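Local coordinates for ribosome-inactivating protein (Lychnis chalcedonica, PDB 2G5X) that belongs to the plant ribosome-inactivating protein family and folds into a mixed beta sheet packed against helices, at residues N42-V48 / T60-S66. Residues are numbered along the deposited sequence; the frame is centred on the assembly and turned at random.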
loop_
_atom_site.group_PDB
_atom_site.type_symbol
_atom_site.label_atom_id
_atom_site.label_comp_id
_atom_site.label_asym_id
_atom_site.label_seq_id
_atom_site.Cartn_x
_atom_site.Cartn_y
_atom_site.Cartn_z
ATOM N N ASN A 42 2.186 -8.012 14.089
ATOM C CA ASN A 42 2.149 -8.878 12.916
ATOM C C ASN A 42 0.774 -9.516 12.729
ATOM O O ASN A 42 0.475 -10.058 11.665
ATOM C CB ASN A 42 3.219 -9.967 13.028
ATOM C CG ASN A 42 3.073 -10.793 14.284
ATOM O OD1 ASN A 42 3.171 -10.275 15.396
ATOM N ND2 ASN A 42 2.834 -12.088 14.116
ATOM N N ASP A 43 -0.062 -9.440 13.764
ATOM C CA ASP A 43 -1.406 -10.009 13.717
ATOM C C ASP A 43 -2.464 -8.908 13.776
ATOM O O ASP A 43 -3.639 -9.169 14.061
ATOM C CB ASP A 43 -1.599 -10.977 14.885
ATOM C CG ASP A 43 -1.553 -10.279 16.229
ATOM O OD1 ASP A 43 -0.755 -9.325 16.379
ATOM O OD2 ASP A 43 -2.308 -10.687 17.138
ATOM N N LYS A 44 -2.030 -7.677 13.524
ATOM C CA LYS A 44 -2.906 -6.511 13.516
ATOM C C LYS A 44 -2.839 -5.918 12.118
ATOM O O LYS A 44 -1.834 -6.078 11.425
ATOM C CB LYS A 44 -2.441 -5.474 14.544
ATOM C CG LYS A 44 -3.093 -5.610 15.911
ATOM C CD LYS A 44 -3.009 -7.031 16.436
ATOM C CE LYS A 44 -3.792 -7.188 17.729
ATOM N NZ LYS A 44 -3.838 -8.609 18.170
ATOM N N PHE A 45 -3.903 -5.241 11.699
ATOM C CA PHE A 45 -3.930 -4.664 10.362
ATOM C C PHE A 45 -4.473 -3.246 10.309
ATOM O O PHE A 45 -5.253 -2.827 11.165
ATOM C CB PHE A 45 -4.757 -5.555 9.429
ATOM C CG PHE A 45 -4.309 -6.984 9.420
ATOM C CD1 PHE A 45 -4.655 -7.843 10.461
ATOM C CD2 PHE A 45 -3.473 -7.453 8.411
ATOM C CE1 PHE A 45 -4.170 -9.145 10.501
ATOM C CE2 PHE A 45 -2.983 -8.753 8.440
ATOM C CZ PHE A 45 -3.330 -9.602 9.488
ATOM N N VAL A 46 -4.038 -2.510 9.291
ATOM C CA VAL A 46 -4.486 -1.148 9.071
ATOM C C VAL A 46 -5.297 -1.165 7.778
ATOM O O VAL A 46 -4.806 -1.613 6.736
ATOM C CB VAL A 46 -3.296 -0.180 8.914
ATOM C CG1 VAL A 46 -3.804 1.218 8.597
ATOM C CG2 VAL A 46 -2.469 -0.165 10.192
ATOM N N LEU A 47 -6.541 -0.706 7.851
ATOM C CA LEU A 47 -7.405 -0.681 6.680
ATOM C C LEU A 47 -7.315 0.667 5.983
ATOM O O LEU A 47 -7.184 1.706 6.630
ATOM C CB LEU A 47 -8.858 -0.966 7.072
ATOM C CG LEU A 47 -9.140 -2.313 7.747
ATOM C CD1 LEU A 47 -10.639 -2.456 7.966
ATOM C CD2 LEU A 47 -8.625 -3.455 6.879
ATOM N N VAL A 48 -7.382 0.630 4.655
ATOM C CA VAL A 48 -7.300 1.822 3.822
ATOM C C VAL A 48 -8.397 1.797 2.761
ATOM O O VAL A 48 -8.542 0.816 2.038
ATOM C CB VAL A 48 -5.924 1.888 3.113
ATOM C CG1 VAL A 48 -5.948 2.920 1.995
ATOM C CG2 VAL A 48 -4.844 2.223 4.128
ATOM N N THR A 60 -11.422 -1.608 -0.116
ATOM C CA THR A 60 -10.700 -1.436 1.145
ATOM C C THR A 60 -9.473 -2.345 1.201
ATOM O O THR A 60 -9.595 -3.565 1.133
ATOM C CB THR A 60 -11.620 -1.748 2.354
ATOM O OG1 THR A 60 -12.783 -0.909 2.296
ATOM C CG2 THR A 60 -10.886 -1.496 3.671
ATOM N N LEU A 61 -8.294 -1.738 1.317
ATOM C CA LEU A 61 -7.038 -2.481 1.387
ATOM C C LEU A 61 -6.695 -2.818 2.833
ATOM O O LEU A 61 -6.991 -2.043 3.740
ATOM C CB LEU A 61 -5.893 -1.644 0.810
ATOM C CG LEU A 61 -6.018 -1.085 -0.608
ATOM C CD1 LEU A 61 -4.813 -0.198 -0.914
ATOM C CD2 LEU A 61 -6.103 -2.228 -1.599
ATOM N N ALA A 62 -6.049 -3.964 3.043
ATOM C CA ALA A 62 -5.649 -4.378 4.387
ATOM C C ALA A 62 -4.136 -4.570 4.452
ATOM O O ALA A 62 -3.579 -5.387 3.720
ATOM C CB ALA A 62 -6.358 -5.671 4.779
ATOM N N PHE A 63 -3.474 -3.812 5.326
ATOM C CA PHE A 63 -2.022 -3.907 5.487
ATOM C C PHE A 63 -1.630 -4.445 6.857
ATOM O O PHE A 63 -2.173 -4.008 7.875
ATOM C CB PHE A 63 -1.351 -2.532 5.346
ATOM C CG PHE A 63 -1.474 -1.915 3.984
ATOM C CD1 PHE A 63 -2.547 -1.083 3.677
ATOM C CD2 PHE A 63 -0.500 -2.139 3.015
ATOM C CE1 PHE A 63 -2.647 -0.478 2.423
ATOM C CE2 PHE A 63 -0.589 -1.544 1.761
ATOM C CZ PHE A 63 -1.664 -0.710 1.463
ATOM N N ARG A 64 -0.684 -5.384 6.884
ATOM C CA ARG A 64 -0.189 -5.920 8.152
ATOM C C ARG A 64 0.488 -4.720 8.821
ATOM O O ARG A 64 1.327 -4.056 8.213
ATOM C CB ARG A 64 0.814 -7.054 7.900
ATOM C CG ARG A 64 1.534 -7.561 9.153
ATOM C CD ARG A 64 2.181 -8.935 8.923
ATOM N NE ARG A 64 1.171 -9.988 8.816
ATOM C CZ ARG A 64 0.904 -10.676 7.709
ATOM N NH1 ARG A 64 1.579 -10.441 6.590
ATOM N NH2 ARG A 64 -0.057 -11.589 7.716
ATOM N N ALA A 65 0.115 -4.443 10.068
ATOM C CA ALA A 65 0.625 -3.286 10.806
ATOM C C ALA A 65 2.103 -3.258 11.194
ATOM O O ALA A 65 2.684 -2.182 11.355
ATOM C CB ALA A 65 -0.233 -3.070 12.050
ATOM N N SER A 66 2.716 -4.424 11.340
ATOM C CA SER A 66 4.119 -4.484 11.730
ATOM C C SER A 66 5.098 -4.077 10.637
ATOM O O SER A 66 6.189 -3.579 10.933
ATOM C CB SER A 66 4.471 -5.897 12.202
ATOM O OG SER A 66 4.288 -6.837 11.158
HETATM O O HOH W 1 -0.937 -12.179 10.566
#
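Strands 45-51 and 58-64 form a beta hairpin in the mixed sheet of the ribosome-inactivating protein fold, and V46 and V48 pair with F63 and L61 through reciprocal backbone hydrogen bonds. Within the V48-L61 pair, L61 N gives the shorter of the two bonds, 2.7 Å to V48 O. Between these hydrogen-bonded pairs lies the non-hydrogen-bonded pair L47-A62, whose side chains share one face, with L47 CD2 3.8 Å from A62 CB. On the other face V48 CG2, set anti to the carbonyl carbon, reaches the F63 ring obliquely, 3.9 Å from CE1. Helices pack on this face: V46 and V48 touch helix 10-25, while L61 and F63 touch helix 154-173. Beyond the strands the pairing runs on for one nearly straight bond, A65 N to K44 O (2.9 Å, 176° at the hydrogen), and A65 CB lies 4.1 Å from V46 CG2. R64 then closes this end. Its chain, extended to CD and bent at chi3 (-71°), brings NE to N42 O at 2.9 Å with the oxygen almost in the guanidinium plane. A water links N42 O to R64 NH2, which also forms a salt bridge with E91. The F45 ring runs alongside this arginine, CE2 4.1 Å from R64 NH2, with the two planes 63° apart rather than stacked.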